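Local coordinates for protein SsfX3 (PDB 3SKV) that acts as a salicylyl-acyltransferase in a tetracycline biosynthetic pathway of Streptomyces, with a jelly-roll domain beside a GDSL/SGNH-fold domain, at residues G84-L89 with G217-S222; D122-G127 with A212-G217; L157-P160 with Q164-L167; A47-D52 with A58-P63. The protein carries 1 engineered substitution. All coordinates share one frame; numbering follows the deposited sequence.

Interaction 1 (G84-L89 with G217-S222). Engineered in segment 84-89: His88 (natural residue Cys).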
loop_
_atom_site.group_PDB
_atom_site.type_symbol
_atom_site.label_atom_id
_atom_site.label_comp_id
_atom_site.label_asym_id
_atom_site.label_seq_id
_atom_site.Cartn_x
_atom_site.Cartn_y
_atom_site.Cartn_z
ATOM N N GLY A 84 1.310 3.893 1.358
ATOM C CA GLY A 84 1.347 3.093 2.583
ATOM C C GLY A 84 2.614 3.318 3.396
ATOM O O GLY A 84 2.850 2.626 4.384
ATOM N N VAL A 85 3.451 4.278 2.974
ATOM C CA VAL A 85 4.699 4.582 3.681
ATOM C C VAL A 85 4.422 5.625 4.764
ATOM O O VAL A 85 3.728 6.628 4.528
ATOM C CB VAL A 85 5.867 5.015 2.735
ATOM C CG1 VAL A 85 7.138 5.380 3.534
ATOM C CG2 VAL A 85 6.170 3.939 1.691
ATOM N N ARG A 86 4.961 5.384 5.959
ATOM C CA ARG A 86 4.843 6.360 7.034
ATOM C C ARG A 86 6.105 6.587 7.816
ATOM O O ARG A 86 6.951 5.705 7.886
ATOM C CB ARG A 86 3.556 6.246 7.877
ATOM C CG ARG A 86 3.334 4.926 8.468
ATOM C CD ARG A 86 2.313 4.090 7.752
ATOM N NE ARG A 86 2.257 2.863 8.523
ATOM C CZ ARG A 86 2.720 1.697 8.124
ATOM N NH1 ARG A 86 3.085 1.520 6.866
ATOM N NH2 ARG A 86 2.737 0.670 8.956
ATOM N N LEU A 87 6.295 7.817 8.283
ATOM C CA LEU A 87 7.431 8.200 9.098
ATOM C C LEU A 87 6.946 8.314 10.563
ATOM O O LEU A 87 6.008 9.052 10.846
ATOM C CB LEU A 87 8.063 9.512 8.577
ATOM C CG LEU A 87 9.189 10.114 9.456
ATOM C CD1 LEU A 87 10.411 9.181 9.521
ATOM C CD2 LEU A 87 9.610 11.491 8.959
ATOM N N HIS A 88 7.549 7.533 11.471
ATOM C CA HIS A 88 7.187 7.541 12.883
ATOM C C HIS A 88 8.305 8.141 13.706
ATOM O O HIS A 88 9.489 7.897 13.443
ATOM C CB HIS A 88 6.955 6.116 13.409
ATOM C CG HIS A 88 5.707 5.438 12.943
ATOM N ND1 HIS A 88 5.094 4.495 13.722
ATOM C CD2 HIS A 88 5.045 5.528 11.766
ATOM C CE1 HIS A 88 4.052 4.059 13.024
ATOM N NE2 HIS A 88 3.991 4.642 11.834
ATOM N N LEU A 89 7.920 8.903 14.730
ATOM C CA LEU A 89 8.824 9.511 15.707
ATOM C C LEU A 89 8.038 9.865 16.948
ATOM O O LEU A 89 6.870 10.227 16.846
ATOM C CB LEU A 89 9.607 10.753 15.180
ATOM C CG LEU A 89 8.790 11.921 14.639
ATOM C CD1 LEU A 89 8.639 12.982 15.676
ATOM C CD2 LEU A 89 9.457 12.538 13.441
ATOM N N GLY A 217 -4.417 -2.982 14.131
ATOM C CA GLY A 217 -3.146 -2.830 14.851
ATOM C C GLY A 217 -2.008 -3.499 14.088
ATOM O O GLY A 217 -1.125 -4.111 14.690
ATOM N N LEU A 218 -2.014 -3.380 12.744
ATOM C CA LEU A 218 -1.005 -4.010 11.894
ATOM C C LEU A 218 -0.026 -3.021 11.294
ATOM O O LEU A 218 -0.394 -1.894 10.960
ATOM C CB LEU A 218 -1.664 -4.813 10.755
ATOM C CG LEU A 218 -2.615 -5.951 11.140
ATOM C CD1 LEU A 218 -3.411 -6.396 9.943
ATOM C CD2 LEU A 218 -1.860 -7.133 11.758
ATOM N N ASP A 219 1.222 -3.444 11.158
ATOM C CA ASP A 219 2.260 -2.669 10.504
ATOM C C ASP A 219 2.196 -3.038 8.978
ATOM O O ASP A 219 2.741 -4.055 8.520
ATOM C CB ASP A 219 3.633 -3.006 11.099
ATOM C CG ASP A 219 4.782 -2.154 10.617
ATOM O OD1 ASP A 219 4.642 -1.496 9.559
ATOM O OD2 ASP A 219 5.842 -2.176 11.272
ATOM N N LEU A 220 1.500 -2.200 8.225
ATOM C CA LEU A 220 1.306 -2.356 6.795
ATOM C C LEU A 220 2.572 -2.197 5.946
ATOM O O LEU A 220 3.421 -1.350 6.233
ATOM C CB LEU A 220 0.236 -1.349 6.332
ATOM C CG LEU A 220 0.037 -1.173 4.830
ATOM C CD1 LEU A 220 -0.597 -2.431 4.222
ATOM C CD2 LEU A 220 -0.779 0.052 4.546
ATOM N N GLN A 221 2.591 -2.983 4.874
ATOM C CA GLN A 221 3.567 -2.930 3.805
ATOM C C GLN A 221 2.820 -3.261 2.511
ATOM O O GLN A 221 2.413 -4.392 2.289
ATOM C CB GLN A 221 4.712 -3.909 4.027
ATOM C CG GLN A 221 5.680 -3.977 2.859
ATOM C CD GLN A 221 6.550 -2.741 2.734
ATOM O OE1 GLN A 221 7.322 -2.422 3.630
ATOM N NE2 GLN A 221 6.436 -2.050 1.613
ATOM N N SER A 222 2.634 -2.248 1.676
ATOM C CA SER A 222 1.947 -2.360 0.400
ATOM C C SER A 222 2.955 -2.653 -0.694
ATOM O O SER A 222 3.980 -1.973 -0.808
ATOM C CB SER A 222 1.213 -1.060 0.073
ATOM O OG SER A 222 0.734 -1.063 -1.270
#
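A buried salt bridge with backbone anchoring joins Arg86, on strand 86-91 of the N-terminal domain, to Asp219 and Leu220, on strand 219-223. Arg86 NH2 lies 2.9 Å from Asp219 OD1. The guanidinium and carboxylate planes stand 88° apart, so the charged groups meet through one nitrogen and one oxygen. As a hydrogen bond this link is bent and weak. The straighter bond runs to the backbone: Arg86 NH1 donates to Leu220 O at 3.0 Å, with an N-H...O angle of 157°. It reaches that oxygen from above the carbonyl plane. Arg86 NH1 also binds Gly84 O, at 2.7 Å. Both carbonyl oxygens lie at the guanidinium edge, near its plane, and fix its rotation. A bend at chi2 (-102°) turns the arginine chain to meet them. The contact thus ties the jelly roll to the outermost strand of the parallel sheet in the GDSL/SGNH domain. Trp158 adds a cation-pi contact to Arg86. A methionine in place of Arg86 would probably leave the Asp219 carboxylate without its close charge partner and Leu220 O without its side-chain donor. Beyond the arginine, Gly84 CA rests 4.2 Å from Leu220 CD2. Gly84 has positive phi and sits close against Leu220 and Ser222.

Interaction 2 (D122-G127 with A212-G217)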
loop_
_atom_site.group_PDB
_atom_site.type_symbol
_atom_site.label_atom_id
_atom_site.label_comp_id
_atom_site.label_asym_id
_atom_site.label_seq_id
_atom_site.Cartn_x
_atom_site.Cartn_y
_atom_site.Cartn_z
ATOM N N ASP A 122 -0.770 13.093 5.581
ATOM C CA ASP A 122 -1.514 13.038 6.828
ATOM C C ASP A 122 -0.574 13.025 7.993
ATOM O O ASP A 122 0.472 12.373 7.942
ATOM C CB ASP A 122 -2.438 11.819 6.883
ATOM C CG ASP A 122 -3.739 11.980 6.108
ATOM O OD1 ASP A 122 -4.016 13.110 5.634
ATOM O OD2 ASP A 122 -4.488 10.976 5.982
ATOM N N VAL A 123 -0.959 13.753 9.049
ATOM C CA VAL A 123 -0.237 13.817 10.309
ATOM C C VAL A 123 -1.174 13.189 11.357
ATOM O O VAL A 123 -2.254 13.722 11.659
ATOM C CB VAL A 123 0.218 15.262 10.689
ATOM C CG1 VAL A 123 1.053 15.258 11.960
ATOM C CG2 VAL A 123 0.993 15.936 9.547
ATOM N N LEU A 124 -0.766 12.024 11.874
ATOM C CA LEU A 124 -1.500 11.336 12.923
ATOM C C LEU A 124 -0.760 11.514 14.229
ATOM O O LEU A 124 0.479 11.472 14.245
ATOM C CB LEU A 124 -1.681 9.854 12.602
ATOM C CG LEU A 124 -2.948 9.476 11.843
ATOM C CD1 LEU A 124 -2.927 9.999 10.426
ATOM C CD2 LEU A 124 -3.125 7.997 11.841
ATOM N N VAL A 125 -1.503 11.769 15.309
ATOM C CA VAL A 125 -0.945 11.939 16.643
ATOM C C VAL A 125 -1.630 10.899 17.528
ATOM O O VAL A 125 -2.840 10.974 17.736
ATOM C CB VAL A 125 -1.112 13.394 17.162
ATOM C CG1 VAL A 125 -0.707 13.505 18.636
ATOM C CG2 VAL A 125 -0.312 14.372 16.308
ATOM N N ASP A 126 -0.864 9.926 18.025
ATOM C CA ASP A 126 -1.380 8.801 18.823
ATOM C C ASP A 126 -2.568 8.098 18.114
ATOM O O ASP A 126 -3.613 7.880 18.710
ATOM C CB ASP A 126 -1.692 9.201 20.285
ATOM C CG ASP A 126 -0.502 9.692 21.116
ATOM O OD1 ASP A 126 0.646 9.239 20.858
ATOM O OD2 ASP A 126 -0.727 10.485 22.062
ATOM N N GLY A 127 -2.394 7.816 16.824
ATOM C CA GLY A 127 -3.374 7.124 15.986
ATOM C C GLY A 127 -4.576 7.927 15.530
ATOM O O GLY A 127 -5.483 7.378 14.900
ATOM N N ALA A 212 -7.873 -0.477 7.333
ATOM C CA ALA A 212 -7.897 -1.874 7.756
ATOM C C ALA A 212 -6.731 -2.151 8.723
ATOM O O ALA A 212 -6.980 -2.684 9.791
ATOM C CB ALA A 212 -7.844 -2.810 6.549
ATOM N N ALA A 213 -5.505 -1.696 8.396
ATOM C CA ALA A 213 -4.310 -1.873 9.241
ATOM C C ALA A 213 -4.440 -1.177 10.590
ATOM O O ALA A 213 -4.094 -1.755 11.624
ATOM C CB ALA A 213 -3.063 -1.366 8.532
ATOM N N ARG A 214 -4.933 0.059 10.580
ATOM C CA ARG A 214 -5.099 0.857 11.793
ATOM C C ARG A 214 -6.130 0.226 12.733
ATOM O O ARG A 214 -5.886 0.161 13.940
ATOM C CB ARG A 214 -5.487 2.303 11.464
ATOM C CG ARG A 214 -4.381 3.105 10.832
ATOM C CD ARG A 214 -4.923 4.369 10.189
ATOM N NE ARG A 214 -5.454 5.303 11.178
ATOM C CZ ARG A 214 -6.264 6.312 10.898
ATOM N NH1 ARG A 214 -6.640 6.538 9.648
ATOM N NH2 ARG A 214 -6.693 7.119 11.868
ATOM N N ALA A 215 -7.254 -0.271 12.178
ATOM C CA ALA A 215 -8.289 -0.891 12.998
ATOM C C ALA A 215 -7.797 -2.214 13.587
ATOM O O ALA A 215 -8.206 -2.591 14.688
ATOM C CB ALA A 215 -9.537 -1.109 12.184
ATOM N N GLU A 216 -6.914 -2.915 12.854
ATOM C CA GLU A 216 -6.385 -4.197 13.290
ATOM C C GLU A 216 -5.121 -4.121 14.138
ATOM O O GLU A 216 -4.797 -5.112 14.778
ATOM C CB GLU A 216 -6.188 -5.148 12.091
ATOM C CG GLU A 216 -7.485 -5.770 11.573
ATOM C CD GLU A 216 -8.344 -6.535 12.573
ATOM O OE1 GLU A 216 -7.787 -7.222 13.461
ATOM O OE2 GLU A 216 -9.587 -6.472 12.448
ATOM N N GLY A 217 -4.417 -2.982 14.131
ATOM C CA GLY A 217 -3.146 -2.830 14.851
ATOM C C GLY A 217 -2.008 -3.499 14.088
ATOM O O GLY A 217 -1.125 -4.111 14.690
#
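Leu124 packs its CD2 methyl over one face of the Arg214 guanidinium, 3.4 Å above the plane and offset toward the rim. This is the tight part of the contact: Leu124 CD2 is 3.6 Å from Arg214 NE. The two side chains arrive from opposite directions, and Trp158 touches both. The arginine chain bends at chi3 (66°), which turns the guanidinium face to the leucine. The contact joins the two domains. Leu124 belongs to strand 120-125 of the jelly roll, whose hairpin turns through Asp126 and Gly127 with the backbone angles of a type I' turn. Arg214 projects from helix 208-216 of the GDSL/SGNH domain. Toward the turn the contact is looser and partly exposed. There Arg214 NH2 donates to Gly127 O over a long 3.3 Å, although the N-H...O angle is a fairly straight 160°. The donor sits above the carbonyl plane, while the oxygen lies near the guanidinium plane. The main polar partner of Arg214 is Ser205 O, which takes a hydrogen bond from Arg214 NH1. With a serine in place of Arg214, Leu124 CD2 would probably lose the flat group it covers, and Gly127 O and Ser205 O their arginine donor.

Interaction 3 (L157-P160 with Q164-L167)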
loop_
_atom_site.group_PDB
_atom_site.type_symbol
_atom_site.label_atom_id
_atom_site.label_comp_id
_atom_site.label_asym_id
_atom_site.label_seq_id
_atom_site.Cartn_x
_atom_site.Cartn_y
_atom_site.Cartn_z
ATOM N N LEU A 157 3.639 10.361 10.093
ATOM C CA LEU A 157 3.502 11.142 8.864
ATOM C C LEU A 157 3.209 10.122 7.756
ATOM O O LEU A 157 4.093 9.328 7.414
ATOM C CB LEU A 157 4.826 11.885 8.566
ATOM C CG LEU A 157 4.950 13.358 8.991
ATOM C CD1 LEU A 157 4.386 13.611 10.379
ATOM C CD2 LEU A 157 6.374 13.789 8.953
ATOM N N TRP A 158 1.952 10.071 7.290
ATOM C CA TRP A 158 1.538 9.169 6.224
ATOM C C TRP A 158 1.779 9.880 4.924
ATOM O O TRP A 158 1.079 10.836 4.566
ATOM C CB TRP A 158 0.071 8.804 6.363
ATOM C CG TRP A 158 -0.171 7.819 7.441
ATOM C CD1 TRP A 158 -0.115 8.035 8.787
ATOM C CD2 TRP A 158 -0.623 6.472 7.264
ATOM N NE1 TRP A 158 -0.454 6.880 9.465
ATOM C CE2 TRP A 158 -0.769 5.906 8.555
ATOM C CE3 TRP A 158 -0.863 5.669 6.138
ATOM C CZ2 TRP A 158 -1.163 4.587 8.749
ATOM C CZ3 TRP A 158 -1.193 4.348 6.333
ATOM C CH2 TRP A 158 -1.372 3.824 7.624
ATOM N N LEU A 159 2.797 9.432 4.239
ATOM C CA LEU A 159 3.295 10.001 2.990
ATOM C C LEU A 159 2.284 9.876 1.840
ATOM O O LEU A 159 1.447 8.969 1.883
ATOM C CB LEU A 159 4.663 9.353 2.648
ATOM C CG LEU A 159 5.786 9.413 3.746
ATOM C CD1 LEU A 159 7.162 9.155 3.123
ATOM C CD2 LEU A 159 5.831 10.789 4.446
ATOM N N PRO A 160 2.320 10.800 0.841
ATOM C CA PRO A 160 1.364 10.736 -0.276
ATOM C C PRO A 160 1.370 9.420 -1.050
ATOM O O PRO A 160 2.404 8.782 -1.216
ATOM C CB PRO A 160 1.757 11.942 -1.146
ATOM C CG PRO A 160 3.187 12.194 -0.797
ATOM C CD PRO A 160 3.238 11.951 0.670
ATOM N N GLN A 164 6.138 10.307 -5.636
ATOM C CA GLN A 164 7.449 10.007 -5.072
ATOM C C GLN A 164 7.705 11.158 -4.079
ATOM O O GLN A 164 7.536 12.323 -4.429
ATOM C CB GLN A 164 8.531 9.975 -6.151
ATOM C CG GLN A 164 8.389 8.807 -7.103
ATOM C CD GLN A 164 9.445 8.825 -8.186
ATOM O OE1 GLN A 164 10.595 9.240 -7.989
ATOM N NE2 GLN A 164 9.095 8.298 -9.339
ATOM N N PHE A 165 8.020 10.842 -2.847
ATOM C CA PHE A 165 8.233 11.851 -1.800
ATOM C C PHE A 165 9.636 11.704 -1.219
ATOM O O PHE A 165 9.986 10.614 -0.782
ATOM C CB PHE A 165 7.182 11.671 -0.692
ATOM C CG PHE A 165 7.203 12.715 0.405
ATOM C CD1 PHE A 165 6.423 13.868 0.306
ATOM C CD2 PHE A 165 7.942 12.508 1.568
ATOM C CE1 PHE A 165 6.412 14.807 1.330
ATOM C CE2 PHE A 165 7.945 13.454 2.589
ATOM C CZ PHE A 165 7.164 14.589 2.478
ATOM N N ARG A 166 10.439 12.777 -1.232
ATOM C CA ARG A 166 11.816 12.773 -0.707
ATOM C C ARG A 166 11.902 13.767 0.441
ATOM O O ARG A 166 11.174 14.755 0.427
ATOM C CB ARG A 166 12.861 13.127 -1.809
ATOM C CG ARG A 166 12.563 12.466 -3.143
ATOM C CD ARG A 166 13.734 12.315 -4.079
ATOM N NE ARG A 166 13.267 11.816 -5.379
ATOM C CZ ARG A 166 13.126 12.560 -6.475
ATOM N NH1 ARG A 166 13.407 13.857 -6.447
ATOM N NH2 ARG A 166 12.706 12.011 -7.607
ATOM N N LEU A 167 12.768 13.529 1.434
ATOM C CA LEU A 167 12.937 14.454 2.575
ATOM C C LEU A 167 14.380 14.874 2.633
ATOM O O LEU A 167 15.280 14.060 2.397
ATOM C CB LEU A 167 12.686 13.820 3.960
ATOM C CG LEU A 167 11.469 13.021 4.310
ATOM C CD1 LEU A 167 11.555 11.573 3.718
ATOM C CD2 LEU A 167 11.350 12.942 5.845
#
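Pro160 O accepts a hydrogen bond from the hydroxyl of Thr82, whose side chain also touches Leu159 and Phe165. That bond sits beside a purely apolar contact, for no hydrogen bond joins 157-160 to 164-167. Phe165 carries the contact. Its CG is anti to the backbone N (chi1 -175°), which sends the ring across to Leu159 and Pro160. Both neighbours approach obliquely from the same side of the ring plane, the leucine toward the CD2 edge and the proline toward the CD1 edge. Leu159 CD1 meets Phe165 CD2 at 3.8 Å. The other methyl, Leu159 CD2, comes within 3.9 Å of Phe165 CE2. At the CD1 edge the proline ring presses in: Pro160 CD lies 3.7 Å from Phe165 CD1, and Pro160 CG 3.8 Å from the same Phe165 CD1. Both side chains lie at about a right angle to the phenylalanine. Pro160 CG also reaches the root of the aromatic side chain, 4.0 Å from Phe165 CB. All three residues are buried. Tyr100 meets the phenylalanine ring nearly parallel. The flanking Gln164 and Arg166 point away, and Arg166 pairs with Glu101 in a salt bridge. Leu159 follows directly on strand 153-158, which belongs to one antiparallel sheet, next to strands 86-91 and 120-125. Phe165 lies on strand 164-172, which belongs to the other, next to strand 96-103. Side chains meeting between two antiparallel sheets in this way form the hydrophobic interior of a jelly-roll beta sandwich.

Interaction 4 (A47-D52 with A58-P63)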
loop_
_atom_site.group_PDB
_atom_site.type_symbol
_atom_site.label_atom_id
_atom_site.label_comp_id
_atom_site.label_asym_id
_atom_site.label_seq_id
_atom_site.Cartn_x
_atom_site.Cartn_y
_atom_site.Cartn_z
ATOM N N ALA A 47 8.237 0.978 4.114
ATOM C CA ALA A 47 9.314 1.151 3.107
ATOM C C ALA A 47 10.251 -0.068 3.142
ATOM O O ALA A 47 10.552 -0.588 4.216
ATOM C CB ALA A 47 10.096 2.436 3.355
ATOM N N VAL A 48 10.666 -0.558 1.976
ATOM C CA VAL A 48 11.568 -1.706 1.863
ATOM C C VAL A 48 13.018 -1.217 1.942
ATOM O O VAL A 48 13.824 -1.800 2.660
ATOM C CB VAL A 48 11.238 -2.500 0.588
ATOM C CG1 VAL A 48 12.286 -3.567 0.296
ATOM C CG2 VAL A 48 9.840 -3.114 0.691
ATOM N N SER A 49 13.344 -0.126 1.253
ATOM C CA SER A 49 14.675 0.460 1.355
ATOM C C SER A 49 14.586 1.968 1.371
ATOM O O SER A 49 13.534 2.520 1.030
ATOM C CB SER A 49 15.605 -0.032 0.248
ATOM O OG SER A 49 15.098 0.306 -1.023
ATOM N N LEU A 50 15.675 2.633 1.813
ATOM C CA LEU A 50 15.779 4.089 1.837
ATOM C C LEU A 50 16.934 4.493 0.949
ATOM O O LEU A 50 18.041 4.006 1.141
ATOM C CB LEU A 50 15.930 4.637 3.275
ATOM C CG LEU A 50 14.954 4.074 4.312
ATOM C CD1 LEU A 50 15.504 4.205 5.704
ATOM C CD2 LEU A 50 13.566 4.692 4.187
ATOM N N GLN A 51 16.664 5.314 -0.071
ATOM C CA GLN A 51 17.668 5.782 -1.044
ATOM C C GLN A 51 18.163 7.167 -0.674
ATOM O O GLN A 51 17.388 8.107 -0.586
ATOM C CB GLN A 51 17.096 5.796 -2.474
ATOM C CG GLN A 51 18.114 6.218 -3.521
ATOM C CD GLN A 51 17.522 6.380 -4.895
ATOM O OE1 GLN A 51 16.598 7.172 -5.120
ATOM N NE2 GLN A 51 18.067 5.649 -5.853
ATOM N N ASP A 52 19.474 7.284 -0.577
ATOM C CA ASP A 52 20.229 8.490 -0.242
ATOM C C ASP A 52 20.719 9.084 -1.547
ATOM O O ASP A 52 21.581 8.499 -2.199
ATOM C CB ASP A 52 21.402 8.080 0.696
ATOM C CG ASP A 52 22.520 9.076 0.960
ATOM O OD1 ASP A 52 23.086 9.609 -0.020
ATOM O OD2 ASP A 52 22.958 9.180 2.135
ATOM N N ALA A 58 14.842 9.160 -0.097
ATOM C CA ALA A 58 13.660 8.628 -0.778
ATOM C C ALA A 58 13.271 7.232 -0.258
ATOM O O ALA A 58 14.041 6.282 -0.411
ATOM C CB ALA A 58 13.910 8.557 -2.273
ATOM N N PRO A 59 12.091 7.060 0.345
ATOM C CA PRO A 59 11.673 5.704 0.759
ATOM C C PRO A 59 11.228 4.950 -0.511
ATOM O O PRO A 59 10.603 5.555 -1.406
ATOM C CB PRO A 59 10.485 5.949 1.711
ATOM C CG PRO A 59 10.366 7.438 1.858
ATOM C CD PRO A 59 11.038 8.047 0.651
ATOM N N TRP A 60 11.612 3.661 -0.624
ATOM C CA TRP A 60 11.246 2.799 -1.751
ATOM C C TRP A 60 10.478 1.603 -1.254
ATOM O O TRP A 60 10.704 1.130 -0.143
ATOM C CB TRP A 60 12.478 2.326 -2.526
ATOM C CG TRP A 60 13.078 3.356 -3.440
ATOM C CD1 TRP A 60 13.766 4.479 -3.080
ATOM C CD2 TRP A 60 13.177 3.263 -4.867
ATOM N NE1 TRP A 60 14.213 5.142 -4.203
ATOM C CE2 TRP A 60 13.904 4.395 -5.313
ATOM C CE3 TRP A 60 12.741 2.316 -5.814
ATOM C CZ2 TRP A 60 14.173 4.624 -6.669
ATOM C CZ3 TRP A 60 12.994 2.551 -7.159
ATOM C CH2 TRP A 60 13.686 3.699 -7.579
ATOM N N ARG A 61 9.581 1.099 -2.086
ATOM C CA ARG A 61 8.794 -0.086 -1.755
ATOM C C ARG A 61 9.335 -1.356 -2.444
ATOM O O ARG A 61 8.632 -2.334 -2.598
ATOM C CB ARG A 61 7.309 0.157 -1.987
ATOM C CG ARG A 61 6.729 1.108 -0.951
ATOM C CD ARG A 61 5.231 1.130 -1.058
ATOM N NE ARG A 61 4.813 1.737 -2.311
ATOM C CZ ARG A 61 3.845 1.279 -3.095
ATOM N NH1 ARG A 61 3.144 0.207 -2.739
ATOM N NH2 ARG A 61 3.567 1.889 -4.238
ATOM N N ALA A 62 10.615 -1.335 -2.797
ATOM C CA ALA A 62 11.402 -2.425 -3.377
ATOM C C ALA A 62 12.896 -2.068 -3.165
ATOM O O ALA A 62 13.156 -0.895 -2.890
ATOM C CB ALA A 62 11.097 -2.567 -4.856
ATOM N N PRO A 63 13.882 -3.015 -3.234
ATOM C CA PRO A 63 15.303 -2.628 -3.007
ATOM C C PRO A 63 15.770 -1.720 -4.137
ATOM O O PRO A 63 15.871 -2.210 -5.247
ATOM C CB PRO A 63 16.055 -3.969 -3.016
ATOM C CG PRO A 63 15.014 -5.003 -2.891
ATOM C CD PRO A 63 13.761 -4.462 -3.491
#
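Ser49 has OG between its backbone N and carbonyl carbon (chi1 60°), which places the hydroxyl 2.9 Å from Ala62 O, to which it donates. The same OG takes a hydrogen bond from His64 N. Gln51 instead runs out extended, with CG anti to the backbone N (chi1 -178°), and passes slantwise by the NE1 corner of the Trp60 indole. Gln51 CB lies 3.4 Å from Trp60 NE1. Gln51 OE1 comes down to the ring edge and takes a weak bond from Trp60 NE1 at 3.3 Å, with the amide turned 79° against the ring. Leu50 and Pro59 meet on the face turned from Ser49, Gln51 and Trp60, where Leu50 CD2 comes 4.1 Å from Pro59 CB. Ala47 CB also touches Pro59 CB there. Just before the strand, Val48 CG2 packs 3.6 Å from Arg61 O. Backbone bonds pair Gln51 with Ala58 in both directions, and Trp60 N donates to Ser49 O. Trp60 O is gripped twice, by Val48 N at 2.7 Å and by Ser49 N at 3.2 Å. Two residues facing one make a classic beta bulge, here at the open end of the antiparallel hairpin of strands 49-53 and 56-60.

How the interactions relate
Interactions 1 and 2 join the jelly roll to the GDSL/SGNH domain, while interactions 3 and 4 lie within the N-terminal domain. Interactions 1 and 2 share Gly217, where helix 208-216 gives way to strand 219-223, and their centres are about 9 Å apart. Strand 153-158 connects three contacts: Leu87 N is 2.8 Å from Leu157 O, and Asp122 O 2.8 Å from Trp158 N, both probable hydrogen bonds. Interaction 4 reaches interaction 1 through Arg61 NH1, 3.0 Å from Ser222 O, and lies against interaction 3, with Leu159 CD1 3.8 Å from Pro59 CG. Interactions 2 and 4 do not touch; their nearest atoms are about 12 Å apart.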